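Local coordinates for protein dipeptide Epimerase (Enterococcus faecalis V583, PDB 3JVA) that belongs to the mandelate racemase/muconate lactonizing enzyme family of the enolase superfamily and holds a magnesium ion in its barrel domain, at residues B[36-41]-B[107-112]; B[174-179]-B[184-189]; B[221-226]-B[250-255]. All blocks are in the same frame, centred on the assembly; numbering follows the deposited sequence.

The three contacts illustrate how an enolase-superfamily chain divides its work between two domains. Interaction 1 lies in the N-terminal domain, where side chains on one face of the antiparallel sheet meet a helix; interactions 2 and 3 both lie in the barrel domain. Interaction 2 reaches the active-site metal directly, because its strand ends at Asp-189, a magnesium ligand alongside Glu-215 and Asp-240. Interaction 3 joins two outer helices, and the side chain of Leu-226 lies about 11 Å from the ion. Interactions 2 and 3 come within about 10 Å at their nearest atoms, whereas interaction 1 has its centre about 43 Å from that of interaction 2, across the middle of the chain.

Interaction 1 (B[36-41]-B[107-112]); sequences IETEEG and YDLMGQ
Leu-109 meets Ile-36 and Thr-38 mainly through aliphatic carbons, and the flat groups of its helix lie to the side of this meeting. The ring of Tyr-107 carries the Met-110 methyl CE over the centre of one face, 3.7 Å above the plane, and Tyr-107 also touches Ile-271 and His-272 of helix 271-284. One turn apart, the Gln-112 amide gives a weak hydrogen bond from NE2 to Asp-108 OD1 at 3.2 Å.

The setting is the alpha+beta N-terminal domain of the enolase superfamily, in which helices pack on an antiparallel sheet. Here strand 29-38 lies against helix 96-114, and Leu-109 is the helix residue that touches the strand segment. With CG beside its backbone N and anti to the carbonyl carbon (chi1 -80°), the leucine sends its two methyls to the sheet. CD1 slides obliquely past Ile-36, approaching CG2 to 3.5 Å. Thr-38 instead faces the leucine end on.

That threonine divides its two branches by chemistry. Its first torsion of 60° sets OG1 between the backbone N and the carbonyl carbon, where it is hydrogen-bonded to Leu-42 O, and leaves the methyl for the apolar interface. The strand then stops at a type I turn from Thr-38 to Gly-41, closed by a backbone bond of 3.0 Å from Gly-41 N to Thr-38 O, and the hairpin continues into strand 43-48. All three touching residues are buried. The threonine methyl CG2 fits against both leucine branches, 3.7 Å from Leu-109 CD2 and 3.8 Å from Leu-109 CD1.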
loop_
_atom_site.group_PDB
_atom_site.type_symbol
_atom_site.label_atom_id
_atom_site.label_comp_id
_atom_site.label_asym_id
_atom_site.label_seq_id
_atom_site.Cartn_x
_atom_site.Cartn_y
_atom_site.Cartn_z
ATOM N N ILE B 36 -44.694 5.692 -23.125
ATOM C CA ILE B 36 -45.040 4.348 -22.694
ATOM C C ILE B 36 -46.503 4.373 -22.291
ATOM O O ILE B 36 -46.903 5.149 -21.423
ATOM C CB ILE B 36 -44.180 3.892 -21.498
ATOM C CG1 ILE B 36 -42.706 3.848 -21.916
ATOM C CG2 ILE B 36 -44.634 2.519 -21.024
ATOM C CD1 ILE B 36 -41.779 3.250 -20.870
ATOM N N GLU B 37 -47.300 3.534 -22.946
ATOM C CA GLU B 37 -48.726 3.456 -22.669
ATOM C C GLU B 37 -49.028 2.207 -21.859
ATOM O O GLU B 37 -48.555 1.124 -22.190
ATOM C CB GLU B 37 -49.512 3.428 -23.985
ATOM C CG GLU B 37 -50.963 2.983 -23.833
ATOM C CD GLU B 37 -51.709 2.935 -25.158
ATOM O OE1 GLU B 37 -51.107 2.524 -26.171
ATOM O OE2 GLU B 37 -52.903 3.295 -25.184
ATOM N N THR B 38 -49.804 2.363 -20.793
ATOM C CA THR B 38 -50.174 1.232 -19.955
ATOM C C THR B 38 -51.529 0.714 -20.416
ATOM O O THR B 38 -52.250 1.408 -21.132
ATOM C CB THR B 38 -50.277 1.632 -18.474
ATOM O OG1 THR B 38 -51.277 2.647 -18.317
ATOM C CG2 THR B 38 -48.935 2.159 -17.977
ATOM N N GLU B 39 -51.863 -0.506 -20.015
ATOM C CA GLU B 39 -53.136 -1.109 -20.399
ATOM C C GLU B 39 -54.313 -0.254 -19.941
ATOM O O GLU B 39 -55.327 -0.161 -20.635
ATOM C CB GLU B 39 -53.268 -2.510 -19.795
ATOM C CG GLU B 39 -52.347 -3.568 -20.398
ATOM C CD GLU B 39 -52.668 -3.879 -21.851
ATOM O OE1 GLU B 39 -53.849 -3.748 -22.247
ATOM O OE2 GLU B 39 -51.743 -4.273 -22.595
ATOM N N GLU B 40 -54.171 0.372 -18.776
ATOM C CA GLU B 40 -55.234 1.205 -18.219
ATOM C C GLU B 40 -55.390 2.566 -18.893
ATOM O O GLU B 40 -56.362 3.279 -18.644
ATOM C CB GLU B 40 -55.026 1.385 -16.709
ATOM C CG GLU B 40 -53.663 1.935 -16.311
ATOM C CD GLU B 40 -53.409 1.832 -14.814
ATOM O OE1 GLU B 40 -54.026 2.596 -14.040
ATOM O OE2 GLU B 40 -52.596 0.974 -14.413
ATOM N N GLY B 41 -54.435 2.934 -19.740
ATOM C CA GLY B 41 -54.542 4.207 -20.429
ATOM C C GLY B 41 -53.585 5.305 -20.000
ATOM O O GLY B 41 -53.529 6.349 -20.648
ATOM N N TYR B 107 -40.719 6.313 -14.604
ATOM C CA TYR B 107 -40.900 7.100 -13.399
ATOM C C TYR B 107 -42.076 8.062 -13.581
ATOM O O TYR B 107 -42.798 8.338 -12.628
ATOM C CB TYR B 107 -39.626 7.873 -13.041
ATOM C CG TYR B 107 -38.615 7.040 -12.287
ATOM C CD1 TYR B 107 -37.577 6.393 -12.954
ATOM C CD2 TYR B 107 -38.712 6.878 -10.903
ATOM C CE1 TYR B 107 -36.659 5.603 -12.265
ATOM C CE2 TYR B 107 -37.800 6.091 -10.202
ATOM C CZ TYR B 107 -36.777 5.456 -10.890
ATOM O OH TYR B 107 -35.868 4.685 -10.202
ATOM N N ASP B 108 -42.279 8.557 -14.801
ATOM C CA ASP B 108 -43.400 9.466 -15.056
ATOM C C ASP B 108 -44.682 8.679 -14.777
ATOM O O ASP B 108 -45.602 9.179 -14.122
ATOM C CB ASP B 108 -43.371 9.960 -16.508
ATOM C CG ASP B 108 -44.419 11.033 -16.789
ATOM O OD1 ASP B 108 -44.921 11.651 -15.826
ATOM O OD2 ASP B 108 -44.729 11.268 -17.974
ATOM N N LEU B 109 -44.720 7.434 -15.256
ATOM C CA LEU B 109 -45.876 6.562 -15.046
ATOM C C LEU B 109 -46.081 6.266 -13.563
ATOM O O LEU B 109 -47.215 6.187 -13.094
ATOM C CB LEU B 109 -45.717 5.248 -15.829
ATOM C CG LEU B 109 -46.056 5.310 -17.327
ATOM C CD1 LEU B 109 -45.648 4.010 -18.016
ATOM C CD2 LEU B 109 -47.563 5.559 -17.497
ATOM N N MET B 110 -44.991 6.090 -12.819
ATOM C CA MET B 110 -45.107 5.837 -11.386
ATOM C C MET B 110 -45.808 7.022 -10.716
ATOM O O MET B 110 -46.705 6.845 -9.886
ATOM C CB MET B 110 -43.722 5.645 -10.754
ATOM C CG MET B 110 -43.042 4.337 -11.122
ATOM S SD MET B 110 -41.523 4.112 -10.168
ATOM C CE MET B 110 -40.382 3.551 -11.470
ATOM N N GLY B 111 -45.392 8.232 -11.074
ATOM C CA GLY B 111 -46.006 9.416 -10.491
ATOM C C GLY B 111 -47.473 9.530 -10.868
ATOM O O GLY B 111 -48.321 9.861 -10.034
ATOM N N GLN B 112 -47.782 9.245 -12.126
ATOM C CA GLN B 112 -49.157 9.329 -12.591
ATOM C C GLN B 112 -50.060 8.326 -11.878
ATOM O O GLN B 112 -51.174 8.667 -11.487
ATOM C CB GLN B 112 -49.209 9.141 -14.106
ATOM C CG GLN B 112 -48.597 10.326 -14.844
ATOM C CD GLN B 112 -48.731 10.227 -16.342
ATOM O OE1 GLN B 112 -49.817 9.979 -16.864
ATOM N NE2 GLN B 112 -47.627 10.438 -17.049
#

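Interaction 2 (B[174-179]-B[184-189]). With MG (magnesium ion), chain O.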
loop_
_atom_site.group_PDB
_atom_site.type_symbol
_atom_site.label_atom_id
_atom_site.label_comp_id
_atom_site.label_asym_id
_atom_site.label_seq_id
_atom_site.Cartn_x
_atom_site.Cartn_y
_atom_site.Cartn_z
ATOM N N LYS B 174 -12.449 37.458 -17.214
ATOM C CA LYS B 174 -12.181 38.810 -16.736
ATOM C C LYS B 174 -13.333 39.757 -17.075
ATOM O O LYS B 174 -13.824 40.483 -16.213
ATOM C CB LYS B 174 -10.891 39.336 -17.364
ATOM C CG LYS B 174 -10.595 40.791 -17.040
ATOM C CD LYS B 174 -9.369 41.292 -17.791
ATOM C CE LYS B 174 -8.115 40.549 -17.372
ATOM N NZ LYS B 174 -6.903 41.063 -18.072
ATOM N N ALA B 175 -13.753 39.743 -18.337
ATOM C CA ALA B 175 -14.842 40.597 -18.807
ATOM C C ALA B 175 -16.147 40.300 -18.075
ATOM O O ALA B 175 -16.858 41.207 -17.641
ATOM C CB ALA B 175 -15.031 40.414 -20.310
ATOM N N ILE B 176 -16.464 39.020 -17.938
ATOM C CA ILE B 176 -17.690 38.632 -17.258
ATOM C C ILE B 176 -17.684 39.091 -15.806
ATOM O O ILE B 176 -18.639 39.723 -15.345
ATOM C CB ILE B 176 -17.885 37.099 -17.325
ATOM C CG1 ILE B 176 -18.084 36.679 -18.784
ATOM C CG2 ILE B 176 -19.073 36.684 -16.475
ATOM C CD1 ILE B 176 -18.131 35.175 -19.005
ATOM N N ARG B 177 -16.606 38.787 -15.087
ATOM C CA ARG B 177 -16.506 39.169 -13.685
ATOM C C ARG B 177 -16.657 40.672 -13.475
ATOM O O ARG B 177 -17.418 41.109 -12.614
ATOM C CB ARG B 177 -15.173 38.701 -13.085
ATOM C CG ARG B 177 -14.992 39.083 -11.619
ATOM C CD ARG B 177 -16.122 38.532 -10.760
ATOM N NE ARG B 177 -16.003 37.094 -10.540
ATOM C CZ ARG B 177 -17.007 36.312 -10.158
ATOM N NH1 ARG B 177 -18.213 36.827 -9.964
ATOM N NH2 ARG B 177 -16.802 35.018 -9.946
ATOM N N GLU B 178 -15.934 41.463 -14.259
ATOM C CA GLU B 178 -16.008 42.913 -14.115
ATOM C C GLU B 178 -17.391 43.441 -14.464
ATOM O O GLU B 178 -17.832 44.450 -13.918
ATOM C CB GLU B 178 -14.951 43.593 -14.991
ATOM C CG GLU B 178 -14.952 43.143 -16.440
ATOM C CD GLU B 178 -13.779 43.706 -17.223
ATOM O OE1 GLU B 178 -12.633 43.596 -16.730
ATOM O OE2 GLU B 178 -13.999 44.249 -18.331
ATOM N N ALA B 179 -18.083 42.747 -15.362
ATOM C CA ALA B 179 -19.410 43.177 -15.770
ATOM C C ALA B 179 -20.487 42.930 -14.718
ATOM O O ALA B 179 -21.335 43.792 -14.485
ATOM C CB ALA B 179 -19.799 42.496 -17.078
ATOM N N ILE B 184 -21.814 36.988 -8.058
ATOM C CA ILE B 184 -22.319 36.009 -9.016
ATOM C C ILE B 184 -21.320 34.857 -9.095
ATOM O O ILE B 184 -20.115 35.076 -9.238
ATOM C CB ILE B 184 -22.489 36.633 -10.428
ATOM C CG1 ILE B 184 -23.490 37.791 -10.376
ATOM C CG2 ILE B 184 -22.967 35.574 -11.420
ATOM C CD1 ILE B 184 -24.880 37.399 -9.905
ATOM N N LYS B 185 -21.819 33.631 -8.986
ATOM C CA LYS B 185 -20.947 32.467 -9.048
ATOM C C LYS B 185 -20.595 32.123 -10.483
ATOM O O LYS B 185 -21.442 32.191 -11.380
ATOM C CB LYS B 185 -21.610 31.270 -8.355
ATOM C CG LYS B 185 -21.642 31.403 -6.837
ATOM C CD LYS B 185 -22.408 30.266 -6.171
ATOM C CE LYS B 185 -23.889 30.317 -6.513
ATOM N NZ LYS B 185 -24.670 29.294 -5.761
ATOM N N LEU B 186 -19.335 31.769 -10.700
ATOM C CA LEU B 186 -18.863 31.415 -12.029
ATOM C C LEU B 186 -18.349 29.986 -12.039
ATOM O O LEU B 186 -17.399 29.660 -11.329
ATOM C CB LEU B 186 -17.743 32.362 -12.473
ATOM C CG LEU B 186 -18.122 33.823 -12.725
ATOM C CD1 LEU B 186 -16.870 34.620 -13.071
ATOM C CD2 LEU B 186 -19.128 33.901 -13.867
ATOM N N ARG B 187 -19.001 29.137 -12.829
ATOM C CA ARG B 187 -18.612 27.733 -12.966
ATOM C C ARG B 187 -17.942 27.552 -14.311
ATOM O O ARG B 187 -18.499 27.939 -15.340
ATOM C CB ARG B 187 -19.838 26.820 -12.926
ATOM C CG ARG B 187 -20.524 26.789 -11.608
ATOM C CD ARG B 187 -21.778 25.935 -11.634
ATOM N NE ARG B 187 -22.399 25.962 -10.318
ATOM C CZ ARG B 187 -23.679 25.719 -10.083
ATOM N NH1 ARG B 187 -24.499 25.422 -11.082
ATOM N NH2 ARG B 187 -24.138 25.790 -8.843
ATOM N N LEU B 188 -16.765 26.940 -14.316
ATOM C CA LEU B 188 -16.057 26.722 -15.563
ATOM C C LEU B 188 -16.054 25.243 -15.914
ATOM O O LEU B 188 -16.015 24.391 -15.030
ATOM C CB LEU B 188 -14.610 27.205 -15.445
ATOM C CG LEU B 188 -14.415 28.603 -14.856
ATOM C CD1 LEU B 188 -12.949 28.981 -14.963
ATOM C CD2 LEU B 188 -15.298 29.612 -15.590
ATOM N N ASP B 189 -16.127 24.944 -17.205
ATOM C CA ASP B 189 -16.064 23.559 -17.648
ATOM C C ASP B 189 -14.868 23.501 -18.578
ATOM O O ASP B 189 -14.911 24.059 -19.674
ATOM C CB ASP B 189 -17.326 23.148 -18.408
ATOM C CG ASP B 189 -17.399 21.652 -18.622
ATOM O OD1 ASP B 189 -16.325 21.035 -18.792
ATOM O OD2 ASP B 189 -18.520 21.097 -18.617
HETATM MG MG MG O . -19.143 19.153 -18.232
HETATM O O HOH W 1 -17.564 32.310 -8.305
HETATM O O HOH W 2 -17.161 18.545 -18.247
HETATM O O HOH W 3 -19.202 18.678 -20.229
HETATM O O HOH W 4 -21.160 19.775 -18.630
#
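Arg-177 reaches from the helix to the backbone carbonyl of Ile-184, and its NH1 donates to Ile-184 O at 2.7 Å. The bond is nearly straight, with an N-H...O angle of 173°, and the oxygen lies in the guanidinium plane while the nitrogen lies in the carbonyl plane. From the same group NH2 adds a weak second bond to Ile-184 O at 3.4 Å. NH1 also bonds to Gly-181 O, NE to Tyr-209 O and NH2 to Gln-210 O, so every nitrogen of the guanidinium has a partner and its rotation is fixed. Leu-186 approaches the guanidinium from above rather than at its edge: CD1 sits over one face near the rim, 3.2 Å from Arg-177 NH2, a tight fit. The leucine's other methyl turns to the helix, where Leu-186 CD2 meets Ile-176 CG2 at 3.8 Å.

The arginine gets there by leaving the helix with CG anti to the backbone N (chi1 179°) and then bending at the next two torsions. A water takes a bond from Leu-186 N at 3.0 Å and a weak one from Arg-177 NH2. This helix and strand belong to the beta-alpha-beta unit formed by strand 157-161, helix 166-180 and strand 185-189, one step of the enolase-type barrel.

Further out, Ile-176 also packs on Ala-147 of helix 140-152. At the far end of the strand, Asp-189 OD2 binds the magnesium ion at 2.1 Å, with Glu-215, Asp-240 and three waters completing the site. Asp-189 OD1 accepts from one of those metal-bound waters at 2.7 Å and from Asn-191 N.

Interaction 3 (B[221-226]-B[250-255]); sequences RDLEGL and LELVKK
Leu-223 carries most of the apolar part of this contact, dividing its two methyls between successive residues of the facing helix. CD2 meets Leu-252 CD2 at 3.9 Å, the two side chains crossing at about a right angle. CD1 instead lies against the aliphatic part of Glu-251, reaching its CG at 4.0 Å. Glu-251 offers that methylene because its CG stands anti to the backbone N (chi1 -177°), after which the chain bends at chi2. One turn along the helix, Leu-226 adds a looser touch, with CD2 at 4.5 Å from Leu-252 CD2.

Polar linkage across the contact passes through one water, which donates to Leu-223 O at 2.8 Å and accepts from Lys-255 NZ at 2.7 Å. The lysine folds back at its last two torsions, and this brings the ammonium to the water between the helices. A charge so placed may polarise the Leu-223 carbonyl through the water.

Within segment 221-226 the polar work is capping. Asp-222 is the N-cap of the helix, and its OD1 takes a weak bond from Gly-225 N at 3.0 Å, while Leu-226 N bonds to the backbone O of the same aspartate.

Just before the helix, Arg-221 forms a salt bridge with Asp-248 of a neighbouring subunit. In the fold, helices 223-232 and 246-255 are two successive outer helices of the barrel, joined through strand 236-239. Leu-226 and Leu-252 also reach that strand, resting on Ile-237 and Ala-239 respectively, while Val-253 packs against helix 271-284.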
loop_
_atom_site.group_PDB
_atom_site.type_symbol
_atom_site.label_atom_id
_atom_site.label_comp_id
_atom_site.label_asym_id
_atom_site.label_seq_id
_atom_site.Cartn_x
_atom_site.Cartn_y
_atom_site.Cartn_z
ATOM N N ARG B 221 -10.379 9.369 -18.662
ATOM C CA ARG B 221 -9.737 8.145 -18.182
ATOM C C ARG B 221 -8.507 8.364 -17.301
ATOM O O ARG B 221 -7.973 7.414 -16.730
ATOM C CB ARG B 221 -9.348 7.250 -19.368
ATOM C CG ARG B 221 -10.523 6.672 -20.149
ATOM C CD ARG B 221 -11.365 5.730 -19.295
ATOM N NE ARG B 221 -10.682 4.475 -18.974
ATOM C CZ ARG B 221 -10.459 3.492 -19.843
ATOM N NH1 ARG B 221 -10.860 3.605 -21.104
ATOM N NH2 ARG B 221 -9.844 2.384 -19.447
ATOM N N ASP B 222 -8.058 9.609 -17.181
ATOM C CA ASP B 222 -6.881 9.902 -16.367
ATOM C C ASP B 222 -7.258 10.251 -14.928
ATOM O O ASP B 222 -7.162 11.405 -14.511
ATOM C CB ASP B 222 -6.085 11.045 -17.006
ATOM C CG ASP B 222 -4.793 11.331 -16.278
ATOM O OD1 ASP B 222 -4.328 10.448 -15.529
ATOM O OD2 ASP B 222 -4.234 12.431 -16.464
ATOM N N LEU B 223 -7.683 9.242 -14.172
ATOM C CA LEU B 223 -8.099 9.434 -12.786
ATOM C C LEU B 223 -6.964 9.889 -11.872
ATOM O O LEU B 223 -7.173 10.716 -10.980
ATOM C CB LEU B 223 -8.731 8.143 -12.251
ATOM C CG LEU B 223 -9.871 7.594 -13.118
ATOM C CD1 LEU B 223 -10.489 6.375 -12.444
ATOM C CD2 LEU B 223 -10.926 8.674 -13.339
ATOM N N GLU B 224 -5.765 9.357 -12.090
ATOM C CA GLU B 224 -4.612 9.745 -11.281
ATOM C C GLU B 224 -4.344 11.232 -11.489
ATOM O O GLU B 224 -4.076 11.962 -10.539
ATOM C CB GLU B 224 -3.376 8.939 -11.691
ATOM C CG GLU B 224 -3.397 7.485 -11.248
ATOM C CD GLU B 224 -2.404 6.626 -12.017
ATOM O OE1 GLU B 224 -1.203 6.981 -12.065
ATOM O OE2 GLU B 224 -2.828 5.591 -12.577
ATOM N N GLY B 225 -4.420 11.667 -12.743
ATOM C CA GLY B 225 -4.191 13.064 -13.067
ATOM C C GLY B 225 -5.292 13.956 -12.526
ATOM O O GLY B 225 -5.035 15.064 -12.058
ATOM N N LEU B 226 -6.529 13.476 -12.594
ATOM C CA LEU B 226 -7.660 14.240 -12.086
ATOM C C LEU B 226 -7.479 14.407 -10.580
ATOM O O LEU B 226 -7.731 15.475 -10.022
ATOM C CB LEU B 226 -8.967 13.507 -12.400
ATOM C CG LEU B 226 -10.286 14.170 -11.997
ATOM C CD1 LEU B 226 -10.374 15.569 -12.588
ATOM C CD2 LEU B 226 -11.441 13.306 -12.488
ATOM N N LEU B 250 -18.225 4.965 -7.725
ATOM C CA LEU B 250 -17.589 4.190 -6.666
ATOM C C LEU B 250 -16.067 4.294 -6.743
ATOM O O LEU B 250 -15.397 4.487 -5.728
ATOM C CB LEU B 250 -18.021 2.723 -6.761
ATOM C CG LEU B 250 -17.444 1.766 -5.716
ATOM C CD1 LEU B 250 -17.682 2.311 -4.311
ATOM C CD2 LEU B 250 -18.094 0.394 -5.889
ATOM N N GLU B 251 -15.528 4.175 -7.953
ATOM C CA GLU B 251 -14.088 4.262 -8.156
ATOM C C GLU B 251 -13.589 5.660 -7.813
ATOM O O GLU B 251 -12.556 5.808 -7.158
ATOM C CB GLU B 251 -13.743 3.918 -9.607
ATOM C CG GLU B 251 -12.256 3.898 -9.920
ATOM C CD GLU B 251 -11.483 2.928 -9.041
ATOM O OE1 GLU B 251 -12.009 1.829 -8.756
ATOM O OE2 GLU B 251 -10.343 3.262 -8.648
ATOM N N LEU B 252 -14.334 6.681 -8.237
ATOM C CA LEU B 252 -13.962 8.071 -7.978
ATOM C C LEU B 252 -13.914 8.412 -6.489
ATOM O O LEU B 252 -12.967 9.054 -6.032
ATOM C CB LEU B 252 -14.924 9.028 -8.697
ATOM C CG LEU B 252 -14.749 9.138 -10.215
ATOM C CD1 LEU B 252 -15.904 9.916 -10.821
ATOM C CD2 LEU B 252 -13.418 9.827 -10.525
ATOM N N VAL B 253 -14.918 7.989 -5.727
ATOM C CA VAL B 253 -14.914 8.292 -4.299
ATOM C C VAL B 253 -13.902 7.418 -3.566
ATOM O O VAL B 253 -13.342 7.838 -2.555
ATOM C CB VAL B 253 -16.310 8.107 -3.651
ATOM C CG1 VAL B 253 -17.329 8.980 -4.361
ATOM C CG2 VAL B 253 -16.719 6.646 -3.680
ATOM N N LYS B 254 -13.670 6.209 -4.076
ATOM C CA LYS B 254 -12.705 5.289 -3.475
ATOM C C LYS B 254 -11.322 5.928 -3.468
ATOM O O LYS B 254 -10.636 5.947 -2.445
ATOM C CB LYS B 254 -12.618 3.982 -4.268
ATOM C CG LYS B 254 -13.729 2.977 -4.014
ATOM C CD LYS B 254 -13.444 1.678 -4.765
ATOM C CE LYS B 254 -14.480 0.604 -4.455
ATOM N NZ LYS B 254 -14.174 -0.688 -5.139
ATOM N N LYS B 255 -10.916 6.441 -4.624
ATOM C CA LYS B 255 -9.611 7.071 -4.768
ATOM C C LYS B 255 -9.589 8.527 -4.311
ATOM O O LYS B 255 -8.520 9.134 -4.228
ATOM C CB LYS B 255 -9.148 7.002 -6.228
ATOM C CG LYS B 255 -9.076 5.594 -6.803
ATOM C CD LYS B 255 -8.500 5.588 -8.217
ATOM C CE LYS B 255 -6.981 5.799 -8.237
ATOM N NZ LYS B 255 -6.532 7.143 -7.755
HETATM O O HOH W 5 -7.922 9.213 -8.730
#